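Local coordinates for MIF (Toxoplasma gondii, PDB 4DH4), which is a macrophage migration inhibitory factor-like protein of a protozoan parasite, a small alpha/beta protein assembled as a trimer, at residues L20-K25 with C84-G89; G46-G51 with D55-I60; R61-G66 with S105-G110; A79-C84 with N93-T98. All blocks are in the same frame, centred on the assembly; numbering follows the deposited sequence. Where two conformers were deposited one is given.

In the fold
The four contacts sample the layers of a two-helix, beta-sheet subunit. Contact 1 lies at the surface, where charged and polar side chains of helices 13-31 and 70-88 meet. Contact 4 also uses helix 70-88, shares Cys84 with contact 1, and is buried: its small and aliphatic side chains pack the helix on strand 95-102, with one water among them. Contacts 2 and 3 both draw on strand 58-65 but lie on opposite sides of the chain's centre, about 26 Å apart between centres. Contact 2 is sulfur-rich and apolar, contact 3 a tryptophan edge beside an arginine that holds sulfate; in both, a short strand pairs with another subunit.

Contact 1 of 4, residues L20-K25 with C84-G89; sequences LKDAEK and CERHLG
Asp22 of helix 13-31 reaches across to Arg86 and His87 of helix 70-88, a polar bridge between the two helices that pack on the sheet of the MIF fold. The charged interaction is a salt bridge: Arg86 NH2 donates to Asp22 OD1 at 3.0 Å. Arginine suits this exposed place because its long chain, bent at chi3 (68°), can curl back toward the neighbouring helix and present an edge of its guanidinium. The second interaction is a histidine-carboxylate hydrogen bond, His87 NE2 to Asp22 OD1 at 2.7 Å, nearly straight at 164°. The oxygen lies in the imidazole plane, although the ring and carboxylate planes are 48° apart.

Both donors thus grip one oxygen, and the short side chain of Asp22, directed at the other helix, is fixed by two different groups. His87 is held twice more on helix 13-31: its O accepts from Gln15 NE2, and its side chain rests on Ala18 and Leu19. At the shared acceptor, Arg86 NH2 and His87 NE2 approach Asp22 OD1 from opposite faces of the carboxylate, each well out of its plane.

Contact 2 of 4, residues G46-G51 with D55-I60; sequences GQMRFG and DPCAFI
The Phe59 ring meets Met48 at its edge, where the methyl CE lies near the ring plane, 3.8 Å from Phe59 CD1. The Met48 sulfur is also beside the edge, SD standing 5.4 Å from the centroid of the Phe59 ring, a Met-aromatic contact. Phe6 stacks with the same ring. Phe50, the other aromatic group, touches with its root: CB lies 3.9 Å from Cys57 CB, while its ring leads away to meet Tyr96 edge-to-face.

Between these rings, the methionine thioether bends at chi3 (52°), turning CE over Cys57 and on to Phe59. Cys57 SG is 3.6 Å from Met48 CE and equally close to Met48 CB, so a small, polarisable sulfur fills the angle of a flexible chain. The Cys57 chi1 of 66° points SG at the Met48 chain.

No direct hydrogen bond joins the segments, but a water lies 2.6 Å from Met48 O and 2.8 Å from Asp55 O, within bonding distance of both carbonyls. Arg94 adds bonds to the O atoms of Phe50, Asp55 and Pro56, tying the connection together. Strand 58-65 runs between strands 2-7 and 95-102, whereas Met48, Arg49 and Phe50 form an antiparallel ladder with the third subunit, whose Glu24 makes a salt bridge to Arg49 NE. The contact therefore joins the end of the central sheet to an intersubunit strand.

Contact 3 of 4, residues R61-G66 with S105-G110; sequences RVASIG and SEWAMG. With SO4 (sulfate ion), chain B; SO4 (sulfate ion), chain C.
Trp107 swings its indole toward strand 61-65 with CG anti to the backbone N (chi1 -158°), while Ile65 answers with CG1 anti to its carbonyl carbon (chi1 -56°), which lays that branch against the indole. Ile65 CG1 comes within 3.6 Å of Trp107 CE3, approaching obliquely, and CD1 packs near Trp107 CB; a branched aliphatic chain fits the broad, rigid ring system well. The far edge of the indole points at the strand backbone. Trp107 CH2 is 3.4 Å from Ala63 O, near the ring plane, and Ala63 CB is 3.9 Å from Trp107 CZ3. The small methyl of Ala63 is consistent with so close an approach.

The bent Arg61 chain turns its guanidinium edge to two sulfate ions. NE donates to O2 of the chain B sulfate at 2.7 Å, and NH1 to O2 of the chain C sulfate at 2.9 Å. Thr98 and Lys2, Arg61 and Lys102 of the third subunit also bind the former; Lys2, Lys102 and the second subunit's Arg61 and Thr98 bind the latter.

The axes of strand segments 61-65 and 107-109 cross at -88°. Residues 107-109 pair antiparallel with the second subunit, an edge-strand exchange characteristic of the MIF trimer.

Contact 4 of 4, residues A79-C84 with N93-T98; sequences ALSAAC and NRIYTT. With SO4 (sulfate ion), chain B.
Ile95 pushes its side chain against helix 79-84, and the tight part of the contact is where its tip, CD1, meets Cys84 CB at 3.5 Å. The same methyl lies 3.6 Å from Ser81 O, so the isoleucine nestles against the helix backbone as well as its side chains. Extension of the chain (chi2 168°) carries CD1 that far. Small residues suit the helix side: Ser81 and Cys84 are small enough for the branched chain to come close, as it does, and Ser81 OG itself packs 3.7 Å from Ile95 CG2.

Toward Thr97 the fit is looser, and a water bridges the two elements. It lies 2.8 Å from Ser81 OG, accepts from Thr97 OG1 at 2.8 Å, and donates to Ile95 O at 3.1 Å. The two hydroxyls and the carbonyl thereby share one water among buried residues. On strand 95-98, Thr98 OG1 donates to the chain B sulfate, O1, at 2.7 Å.

The axes of helix segment 79-84 and strand segment 95-98 approach to 9.2 Å, their directions 146° from each other. This is the return half of a beta-alpha-beta crossover, in which helix 70-88 links the neighbouring parallel strands 58-65 and 95-102 of the MIF fold.

Contact 1 of 4, residues L20-K25 with C84-G89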
loop_
_atom_site.group_PDB
_atom_site.type_symbol
_atom_site.label_atom_id
_atom_site.label_comp_id
_atom_site.label_asym_id
_atom_site.label_seq_id
_atom_site.Cartn_x
_atom_site.Cartn_y
_atom_site.Cartn_z
ATOM N N LEU A 20 -2.082 -16.612 -6.467
ATOM C CA LEU A 20 -1.503 -15.583 -7.325
ATOM C C LEU A 20 -1.602 -15.947 -8.802
ATOM O O LEU A 20 -1.764 -15.070 -9.644
ATOM C CB LEU A 20 -0.066 -15.244 -6.914
ATOM C CG LEU A 20 0.141 -14.649 -5.514
ATOM C CD1 LEU A 20 1.620 -14.417 -5.253
ATOM C CD2 LEU A 20 -0.641 -13.344 -5.298
ATOM N N LYS A 21 -1.537 -17.242 -9.106
ATOM C CA LYS A 21 -1.800 -17.720 -10.465
ATOM C C LYS A 21 -3.228 -17.422 -10.908
ATOM O O LYS A 21 -3.451 -17.030 -12.052
ATOM C CB LYS A 21 -1.516 -19.218 -10.583
ATOM C CG LYS A 21 -0.049 -19.532 -10.616
ATOM C CD LYS A 21 0.181 -21.021 -10.771
ATOM C CE LYS A 21 1.608 -21.391 -10.401
ATOM N NZ LYS A 21 2.608 -20.724 -11.262
ATOM N N ASP A 22 -4.190 -17.624 -10.008
ATOM C CA ASP A 22 -5.586 -17.284 -10.281
ATOM C C ASP A 22 -5.721 -15.775 -10.472
ATOM O O ASP A 22 -6.410 -15.319 -11.383
ATOM C CB ASP A 22 -6.498 -17.748 -9.140
ATOM C CG ASP A 22 -6.837 -19.237 -9.211
ATOM O OD1 ASP A 22 -7.462 -19.740 -8.254
ATOM O OD2 ASP A 22 -6.492 -19.902 -10.216
ATOM N N ALA A 23 -5.059 -15.013 -9.603
ATOM C CA ALA A 23 -5.132 -13.549 -9.622
ATOM C C ALA A 23 -4.590 -12.955 -10.928
ATOM O O ALA A 23 -5.248 -12.114 -11.553
ATOM C CB ALA A 23 -4.397 -12.971 -8.426
ATOM N N GLU A 24 -3.396 -13.385 -11.334
ATOM C CA GLU A 24 -2.769 -12.840 -12.535
ATOM C C GLU A 24 -3.605 -13.081 -13.800
ATOM O O GLU A 24 -3.715 -12.191 -14.651
ATOM C CB GLU A 24 -1.319 -13.331 -12.687
ATOM C CG GLU A 24 -1.175 -14.812 -12.968
ATOM C CD GLU A 24 0.250 -15.321 -12.844
ATOM O OE1 GLU A 24 1.078 -14.680 -12.163
ATOM O OE2 GLU A 24 0.534 -16.382 -13.440
ATOM N N LYS A 25 -4.199 -14.272 -13.902
ATOM C CA LYS A 25 -5.042 -14.633 -15.040
ATOM C C LYS A 25 -6.288 -13.753 -15.104
ATOM O O LYS A 25 -6.639 -13.250 -16.170
ATOM C CB LYS A 25 -5.448 -16.110 -14.962
ATOM C CG LYS A 25 -6.314 -16.581 -16.128
ATOM C CD LYS A 25 -7.103 -17.825 -15.764
ATOM C CE LYS A 25 -8.109 -18.171 -16.851
ATOM N NZ LYS A 25 -9.090 -19.175 -16.365
ATOM N N CYS A 84 -9.716 -15.654 -3.211
ATOM C CA CYS A 84 -9.314 -15.539 -1.806
ATOM C C CYS A 84 -10.164 -16.459 -0.931
ATOM O O CYS A 84 -9.660 -17.072 0.003
ATOM C CB CYS A 84 -9.429 -14.091 -1.321
ATOM S SG CYS A 84 -8.164 -12.976 -2.016
ATOM N N GLU A 85 -11.452 -16.547 -1.237
ATOM C CA GLU A 85 -12.353 -17.421 -0.483
ATOM C C GLU A 85 -11.933 -18.876 -0.650
ATOM O O GLU A 85 -11.844 -19.622 0.325
ATOM C CB GLU A 85 -13.784 -17.234 -0.966
ATOM C CG GLU A 85 -14.832 -17.937 -0.120
ATOM C CD GLU A 85 -16.223 -17.560 -0.558
ATOM O OE1 GLU A 85 -16.887 -16.801 0.178
ATOM O OE2 GLU A 85 -16.638 -17.992 -1.660
ATOM N N ARG A 86 -11.666 -19.245 -1.901
ATOM C CA ARG A 86 -11.229 -20.583 -2.299
ATOM C C ARG A 86 -9.879 -20.966 -1.684
ATOM O O ARG A 86 -9.728 -22.061 -1.139
ATOM C CB ARG A 86 -11.157 -20.629 -3.830
ATOM C CG ARG A 86 -10.862 -21.975 -4.478
ATOM C CD ARG A 86 -11.405 -21.997 -5.923
ATOM N NE ARG A 86 -10.684 -21.099 -6.839
ATOM C CZ ARG A 86 -11.172 -19.969 -7.364
ATOM N NH1 ARG A 86 -12.404 -19.553 -7.078
ATOM N NH2 ARG A 86 -10.421 -19.244 -8.185
ATOM N N HIS A 87 -8.903 -20.064 -1.759
ATOM C CA HIS A 87 -7.543 -20.372 -1.312
ATOM C C HIS A 87 -7.232 -20.028 0.144
ATOM O O HIS A 87 -6.360 -20.656 0.750
ATOM C CB HIS A 87 -6.515 -19.726 -2.243
ATOM C CG HIS A 87 -6.576 -20.239 -3.644
ATOM N ND1 HIS A 87 -6.204 -21.523 -3.979
ATOM C CD2 HIS A 87 -6.989 -19.655 -4.792
ATOM C CE1 HIS A 87 -6.374 -21.704 -5.276
ATOM N NE2 HIS A 87 -6.846 -20.584 -5.794
ATOM N N LEU A 88 -7.926 -19.040 0.701
ATOM C CA LEU A 88 -7.606 -18.553 2.051
ATOM C C LEU A 88 -8.699 -18.822 3.085
ATOM O O LEU A 88 -8.447 -18.733 4.286
ATOM C CB LEU A 88 -7.266 -17.052 2.036
ATOM C CG LEU A 88 -6.204 -16.531 1.056
ATOM C CD1 LEU A 88 -6.119 -15.008 1.123
ATOM C CD2 LEU A 88 -4.835 -17.151 1.299
ATOM N N GLY A 89 -9.903 -19.136 2.611
ATOM C CA GLY A 89 -11.058 -19.358 3.479
ATOM C C GLY A 89 -11.750 -18.088 3.946
ATOM O O GLY A 89 -12.640 -18.145 4.797
#

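Contact 2 of 4, residues G46-G51 with D55-I60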
loop_
_atom_site.group_PDB
_atom_site.type_symbol
_atom_site.label_atom_id
_atom_site.label_comp_id
_atom_site.label_asym_id
_atom_site.label_seq_id
_atom_site.Cartn_x
_atom_site.Cartn_y
_atom_site.Cartn_z
ATOM N N GLY A 46 -0.284 -7.981 9.925
ATOM C CA GLY A 46 -0.634 -8.298 11.303
ATOM C C GLY A 46 -2.151 -8.379 11.366
ATOM O O GLY A 46 -2.808 -8.770 10.395
ATOM N N GLN A 47 -2.716 -7.991 12.498
ATOM C CA GLN A 47 -4.155 -8.063 12.697
ATOM C C GLN A 47 -4.909 -7.173 11.720
ATOM O O GLN A 47 -4.426 -6.104 11.334
ATOM C CB GLN A 47 -4.522 -7.654 14.121
ATOM C CG GLN A 47 -3.863 -8.489 15.200
ATOM C CD GLN A 47 -4.621 -8.434 16.513
ATOM O OE1 GLN A 47 -5.609 -7.706 16.654
ATOM N NE2 GLN A 47 -4.169 -9.214 17.481
ATOM N N MET A 48 -6.092 -7.634 11.331
ATOM C CA MET A 48 -7.019 -6.840 10.537
ATOM C C MET A 48 -8.424 -6.982 11.107
ATOM O O MET A 48 -8.817 -8.067 11.561
ATOM C CB MET A 48 -6.978 -7.260 9.063
ATOM C CG MET A 48 -5.827 -6.630 8.261
ATOM S SD MET A 48 -5.837 -7.031 6.488
ATOM C CE MET A 48 -7.504 -6.586 6.045
ATOM N N ARG A 49 -9.163 -5.878 11.114
ATOM C CA ARG A 49 -10.557 -5.877 11.540
ATOM C C ARG A 49 -11.436 -5.298 10.440
ATOM O O ARG A 49 -11.000 -4.432 9.677
ATOM C CB ARG A 49 -10.737 -5.061 12.822
ATOM C CG ARG A 49 -10.041 -5.668 14.046
ATOM C CD ARG A 49 -10.017 -4.700 15.215
ATOM N NE ARG A 49 -11.353 -4.373 15.703
ATOM C CZ ARG A 49 -12.069 -5.141 16.523
ATOM N NH1 ARG A 49 -13.272 -4.748 16.907
ATOM N NH2 ARG A 49 -11.586 -6.303 16.959
ATOM N N PHE A 50 -12.668 -5.787 10.361
ATOM C CA PHE A 50 -13.657 -5.264 9.423
ATOM C C PHE A 50 -15.032 -5.341 10.062
ATOM O O PHE A 50 -15.422 -6.385 10.588
ATOM C CB PHE A 50 -13.614 -6.021 8.083
ATOM C CG PHE A 50 -14.619 -5.535 7.057
ATOM C CD1 PHE A 50 -14.807 -4.170 6.824
ATOM C CD2 PHE A 50 -15.349 -6.448 6.300
ATOM C CE1 PHE A 50 -15.733 -3.718 5.874
ATOM C CE2 PHE A 50 -16.280 -6.012 5.337
ATOM C CZ PHE A 50 -16.468 -4.635 5.128
ATOM N N GLY A 51 -15.748 -4.219 10.033
ATOM C CA GLY A 51 -17.077 -4.130 10.627
ATOM C C GLY A 51 -17.109 -4.268 12.139
ATOM O O GLY A 51 -18.150 -4.606 12.702
ATOM N N ASP A 55 -12.811 -11.313 12.819
ATOM C CA ASP A 55 -12.972 -12.439 11.891
ATOM C C ASP A 55 -12.167 -12.172 10.608
ATOM O O ASP A 55 -11.984 -11.005 10.230
ATOM C CB ASP A 55 -14.452 -12.679 11.569
ATOM C CG ASP A 55 -15.253 -13.176 12.781
ATOM O OD1 ASP A 55 -14.645 -13.640 13.765
ATOM O OD2 ASP A 55 -16.497 -13.096 12.742
ATOM N N PRO A 56 -11.652 -13.240 9.961
ATOM C CA PRO A 56 -10.815 -13.056 8.774
ATOM C C PRO A 56 -11.461 -12.158 7.722
ATOM O O PRO A 56 -12.671 -12.238 7.464
ATOM C CB PRO A 56 -10.633 -14.480 8.249
ATOM C CG PRO A 56 -10.710 -15.323 9.484
ATOM C CD PRO A 56 -11.789 -14.670 10.305
ATOM N N CYS A 57 -10.631 -11.290 7.161
ATOM C CA CYS A 57 -11.025 -10.325 6.148
ATOM C C CYS A 57 -9.788 -10.073 5.295
ATOM O O CYS A 57 -8.697 -10.551 5.620
ATOM C CB CYS A 57 -11.519 -9.026 6.805
ATOM S SG CYS A 57 -10.265 -8.082 7.720
ATOM N N ALA A 58 -9.952 -9.346 4.197
ATOM C CA ALA A 58 -8.823 -9.018 3.343
ATOM C C ALA A 58 -9.088 -7.724 2.606
ATOM O O ALA A 58 -10.239 -7.304 2.450
ATOM C CB ALA A 58 -8.552 -10.147 2.347
ATOM N N PHE A 59 -8.017 -7.079 2.170
ATOM C CA PHE A 59 -8.182 -6.031 1.184
ATOM C C PHE A 59 -7.165 -6.171 0.078
ATOM O O PHE A 59 -6.022 -6.604 0.295
ATOM C CB PHE A 59 -8.219 -4.637 1.804
ATOM C CG PHE A 59 -6.885 -4.068 2.084
ATOM C CD1 PHE A 59 -6.186 -4.439 3.218
ATOM C CD2 PHE A 59 -6.314 -3.160 1.209
ATOM C CE1 PHE A 59 -4.933 -3.909 3.464
ATOM C CE2 PHE A 59 -5.070 -2.624 1.449
ATOM C CZ PHE A 59 -4.377 -2.992 2.584
ATOM N N ILE A 60 -7.590 -5.857 -1.135
ATOM C CA ILE A 60 -6.680 -5.970 -2.254
ATOM C C ILE A 60 -6.688 -4.675 -3.057
ATOM O O ILE A 60 -7.734 -4.043 -3.243
ATOM C CB ILE A 60 -6.912 -7.272 -3.117
ATOM C CG1 ILE A 60 -7.745 -7.014 -4.369
ATOM C CG2 ILE A 60 -7.496 -8.428 -2.286
ATOM C CD1 ILE A 60 -6.920 -6.631 -5.559
HETATM O O HOH W 1 -9.221 -10.418 10.427
#

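Contact 3 of 4, residues R61-G66 with S105-G110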
loop_
_atom_site.group_PDB
_atom_site.type_symbol
_atom_site.label_atom_id
_atom_site.label_comp_id
_atom_site.label_asym_id
_atom_site.label_seq_id
_atom_site.Cartn_x
_atom_site.Cartn_y
_atom_site.Cartn_z
ATOM N N ARG A 61 -5.504 -4.281 -3.500
ATOM C CA ARG A 61 -5.322 -3.052 -4.266
ATOM C C ARG A 61 -4.995 -3.410 -5.697
ATOM O O ARG A 61 -4.011 -4.116 -5.946
ATOM C CB ARG A 61 -4.177 -2.207 -3.686
ATOM C CG ARG A 61 -4.345 -1.776 -2.235
ATOM C CD ARG A 61 -3.337 -0.676 -1.891
ATOM N NE ARG A 61 -3.655 0.565 -2.599
ATOM C CZ ARG A 61 -2.884 1.129 -3.525
ATOM N NH1 ARG A 61 -1.712 0.585 -3.855
ATOM N NH2 ARG A 61 -3.280 2.250 -4.111
ATOM N N VAL A 62 -5.807 -2.948 -6.644
ATOM C CA VAL A 62 -5.496 -3.163 -8.059
ATOM C C VAL A 62 -5.376 -1.857 -8.849
ATOM O O VAL A 62 -6.228 -0.975 -8.752
ATOM C CB VAL A 62 -6.424 -4.240 -8.753
ATOM C CG1 VAL A 62 -7.684 -4.502 -7.954
ATOM C CG2 VAL A 62 -6.720 -3.903 -10.223
ATOM N N ALA A 63 -4.289 -1.757 -9.611
ATOM C CA ALA A 63 -3.941 -0.550 -10.380
ATOM C C ALA A 63 -3.673 -0.917 -11.829
ATOM O O ALA A 63 -3.137 -1.985 -12.117
ATOM C CB ALA A 63 -2.700 0.122 -9.789
ATOM N N SER A 64 -4.039 -0.023 -12.741
ATOM C CA SER A 64 -3.798 -0.248 -14.152
ATOM C C SER A 64 -3.683 1.090 -14.860
ATOM O O SER A 64 -4.234 2.096 -14.401
ATOM C CB SER A 64 -4.944 -1.064 -14.768
ATOM O OG SER A 64 -4.663 -1.367 -16.130
ATOM N N ILE A 65 -2.967 1.092 -15.980
ATOM C CA ILE A 65 -2.942 2.251 -16.869
ATOM C C ILE A 65 -4.154 2.114 -17.774
ATOM O O ILE A 65 -4.140 1.354 -18.745
ATOM C CB ILE A 65 -1.648 2.326 -17.704
ATOM C CG1 ILE A 65 -0.421 2.326 -16.787
ATOM C CG2 ILE A 65 -1.664 3.579 -18.611
ATOM C CD1 ILE A 65 0.882 1.950 -17.503
ATOM N N GLY A 66 -5.215 2.833 -17.426
ATOM C CA GLY A 66 -6.500 2.673 -18.110
ATOM C C GLY A 66 -7.174 1.363 -17.744
ATOM O O GLY A 66 -6.592 0.521 -17.058
ATOM N N SER A 105 2.530 8.193 -17.520
ATOM C CA SER A 105 3.712 8.843 -16.933
ATOM C C SER A 105 3.924 8.508 -15.446
ATOM O O SER A 105 5.013 8.723 -14.918
ATOM C CB SER A 105 3.632 10.362 -17.096
ATOM O OG SER A 105 2.551 10.863 -16.327
ATOM N N GLU A 106 2.886 7.986 -14.788
ATOM C CA GLU A 106 2.946 7.633 -13.360
ATOM C C GLU A 106 3.406 6.197 -13.121
ATOM O O GLU A 106 3.392 5.724 -11.992
ATOM C CB GLU A 106 1.570 7.812 -12.699
ATOM C CG GLU A 106 1.147 9.259 -12.529
ATOM C CD GLU A 106 -0.315 9.420 -12.153
ATOM O OE1 GLU A 106 -1.105 8.459 -12.299
ATOM O OE2 GLU A 106 -0.677 10.532 -11.713
ATOM N N TRP A 107 3.805 5.502 -14.179
ATOM C CA TRP A 107 4.136 4.088 -14.063
ATOM C C TRP A 107 5.457 3.817 -14.770
ATOM O O TRP A 107 5.611 4.137 -15.954
ATOM C CB TRP A 107 3.015 3.241 -14.676
ATOM C CG TRP A 107 2.958 1.807 -14.193
ATOM C CD1 TRP A 107 3.970 0.885 -14.208
ATOM C CD2 TRP A 107 1.808 1.131 -13.667
ATOM N NE1 TRP A 107 3.522 -0.316 -13.698
ATOM C CE2 TRP A 107 2.201 -0.192 -13.363
ATOM C CE3 TRP A 107 0.490 1.523 -13.402
ATOM C CZ2 TRP A 107 1.312 -1.134 -12.815
ATOM C CZ3 TRP A 107 -0.394 0.587 -12.861
ATOM C CH2 TRP A 107 0.023 -0.725 -12.576
ATOM N N ALA A 108 6.411 3.254 -14.028
ATOM C CA ALA A 108 7.724 2.914 -14.570
ATOM C C ALA A 108 8.018 1.419 -14.460
ATOM O O ALA A 108 7.579 0.753 -13.530
ATOM C CB ALA A 108 8.809 3.707 -13.854
ATOM N N MET A 109 8.751 0.900 -15.438
ATOM C CA MET A 109 9.333 -0.435 -15.340
ATOM C C MET A 109 10.831 -0.253 -15.516
ATOM O O MET A 109 11.290 0.288 -16.530
ATOM C CB MET A 109 8.753 -1.370 -16.403
ATOM C CG MET A 109 9.150 -2.835 -16.232
ATOM S SD MET A 109 8.475 -3.895 -17.525
ATOM C CE MET A 109 9.506 -3.405 -18.907
ATOM N N GLY A 110 11.593 -0.648 -14.498
ATOM C CA GLY A 110 13.007 -0.294 -14.453
ATOM C C GLY A 110 13.200 1.211 -14.569
ATOM O O GLY A 110 12.603 1.984 -13.817
HETATM S S SO4 B . -6.649 2.839 -2.247
HETATM O O1 SO4 B . -8.012 2.448 -1.888
HETATM O O2 SO4 B . -5.731 1.939 -1.564
HETATM O O3 SO4 B . -6.520 2.738 -3.687
HETATM O O4 SO4 B . -6.443 4.213 -1.788
HETATM S S SO4 C . -0.630 2.771 -7.017
HETATM O O1 SO4 C . -0.053 2.297 -8.275
HETATM O O2 SO4 C . -0.160 1.898 -5.952
HETATM O O3 SO4 C . -0.194 4.139 -6.814
HETATM O O4 SO4 C . -2.086 2.687 -7.134
#

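Contact 4 of 4, residues A79-C84 with N93-T98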
loop_
_atom_site.group_PDB
_atom_site.type_symbol
_atom_site.label_atom_id
_atom_site.label_comp_id
_atom_site.label_asym_id
_atom_site.label_seq_id
_atom_site.Cartn_x
_atom_site.Cartn_y
_atom_site.Cartn_z
ATOM N N ALA A 79 -13.804 -12.051 -9.290
ATOM C CA ALA A 79 -12.840 -13.113 -9.510
ATOM C C ALA A 79 -11.814 -13.197 -8.383
ATOM O O ALA A 79 -11.442 -14.294 -7.961
ATOM C CB ALA A 79 -12.156 -12.920 -10.848
ATOM N N LEU A 80 -11.358 -12.040 -7.906
ATOM C CA LEU A 80 -10.353 -11.975 -6.848
ATOM C C LEU A 80 -10.905 -12.381 -5.483
ATOM O O LEU A 80 -10.255 -13.132 -4.754
ATOM C CB LEU A 80 -9.715 -10.579 -6.787
ATOM C CG LEU A 80 -8.425 -10.306 -7.578
ATOM C CD1 LEU A 80 -8.246 -11.147 -8.833
ATOM C CD2 LEU A 80 -8.274 -8.821 -7.887
ATOM N N SER A 81 -12.088 -11.870 -5.147
ATOM C CA SER A 81 -12.766 -12.237 -3.908
ATOM C C SER A 81 -12.984 -13.744 -3.854
ATOM O O SER A 81 -12.711 -14.382 -2.833
ATOM C CB SER A 81 -14.112 -11.518 -3.789
ATOM O OG SER A 81 -13.929 -10.164 -3.438
ATOM N N ALA A 82 -13.451 -14.301 -4.970
ATOM C CA ALA A 82 -13.764 -15.735 -5.067
ATOM C C ALA A 82 -12.502 -16.588 -4.877
ATOM O O ALA A 82 -12.541 -17.618 -4.204
ATOM C CB ALA A 82 -14.449 -16.055 -6.392
ATOM N N ALA A 83 -11.385 -16.130 -5.442
ATOM C CA ALA A 83 -10.094 -16.814 -5.322
ATOM C C ALA A 83 -9.559 -16.791 -3.889
ATOM O O ALA A 83 -9.019 -17.788 -3.403
ATOM C CB ALA A 83 -9.084 -16.201 -6.284
ATOM N N CYS A 84 -9.716 -15.654 -3.211
ATOM C CA CYS A 84 -9.314 -15.539 -1.806
ATOM C C CYS A 84 -10.164 -16.459 -0.931
ATOM O O CYS A 84 -9.660 -17.072 0.003
ATOM C CB CYS A 84 -9.429 -14.091 -1.321
ATOM S SG CYS A 84 -8.164 -12.976 -2.016
ATOM N N ASN A 93 -17.579 -11.601 1.115
ATOM C CA ASN A 93 -18.198 -10.381 1.650
ATOM C C ASN A 93 -17.387 -9.659 2.735
ATOM O O ASN A 93 -17.800 -8.600 3.219
ATOM C CB ASN A 93 -19.659 -10.624 2.100
ATOM C CG ASN A 93 -19.778 -11.436 3.394
ATOM O OD1 ASN A 93 -18.785 -11.808 4.036
ATOM N ND2 ASN A 93 -21.020 -11.717 3.780
ATOM N N ARG A 94 -16.241 -10.230 3.105
ATOM C CA ARG A 94 -15.296 -9.563 4.007
ATOM C C ARG A 94 -14.007 -9.168 3.283
ATOM O O ARG A 94 -12.968 -8.980 3.900
ATOM C CB ARG A 94 -15.019 -10.417 5.249
ATOM C CG ARG A 94 -16.216 -10.422 6.199
ATOM C CD ARG A 94 -15.993 -11.213 7.468
ATOM N NE ARG A 94 -14.976 -10.664 8.365
ATOM C CZ ARG A 94 -15.120 -9.578 9.129
ATOM N NH1 ARG A 94 -16.238 -8.856 9.102
ATOM N NH2 ARG A 94 -14.128 -9.211 9.924
ATOM N N ILE A 95 -14.108 -9.021 1.963
ATOM C CA ILE A 95 -12.975 -8.605 1.144
ATOM C C ILE A 95 -13.291 -7.299 0.441
ATOM O O ILE A 95 -14.296 -7.204 -0.285
ATOM C CB ILE A 95 -12.605 -9.689 0.101
ATOM C CG1 ILE A 95 -12.233 -10.986 0.814
ATOM C CG2 ILE A 95 -11.455 -9.207 -0.820
ATOM C CD1 ILE A 95 -12.145 -12.184 -0.103
ATOM N N TYR A 96 -12.453 -6.290 0.693
ATOM C CA TYR A 96 -12.520 -5.024 -0.035
ATOM C C TYR A 96 -11.495 -5.038 -1.151
ATOM O O TYR A 96 -10.326 -5.352 -0.919
ATOM C CB TYR A 96 -12.209 -3.830 0.869
ATOM C CG TYR A 96 -13.380 -3.191 1.602
ATOM C CD1 TYR A 96 -14.713 -3.443 1.230
ATOM C CD2 TYR A 96 -13.143 -2.286 2.647
ATOM C CE1 TYR A 96 -15.778 -2.835 1.914
ATOM C CE2 TYR A 96 -14.194 -1.670 3.326
ATOM C CZ TYR A 96 -15.506 -1.947 2.951
ATOM O OH TYR A 96 -16.552 -1.336 3.621
ATOM N N THR A 97 -11.934 -4.692 -2.356
ATOM C CA THR A 97 -11.023 -4.483 -3.480
ATOM C C THR A 97 -11.185 -3.039 -3.946
ATOM O O THR A 97 -12.306 -2.603 -4.212
ATOM C CB THR A 97 -11.314 -5.456 -4.649
ATOM O OG1 THR A 97 -11.279 -6.813 -4.184
ATOM C CG2 THR A 97 -10.270 -5.295 -5.741
ATOM N N THR A 98 -10.080 -2.298 -4.007
ATOM C CA THR A 98 -10.120 -0.915 -4.507
ATOM C C THR A 98 -9.238 -0.762 -5.733
ATOM O O THR A 98 -8.208 -1.440 -5.867
ATOM C CB THR A 98 -9.754 0.135 -3.423
ATOM O OG1 THR A 98 -8.375 0.005 -3.051
ATOM C CG2 THR A 98 -10.637 -0.023 -2.190
HETATM S S SO4 B . -6.649 2.839 -2.247
HETATM O O1 SO4 B . -8.012 2.448 -1.888
HETATM O O2 SO4 B . -5.731 1.939 -1.564
HETATM O O3 SO4 B . -6.520 2.738 -3.687
HETATM O O4 SO4 B . -6.443 4.213 -1.788
HETATM O O HOH W 2 -13.917 -7.345 -3.329
#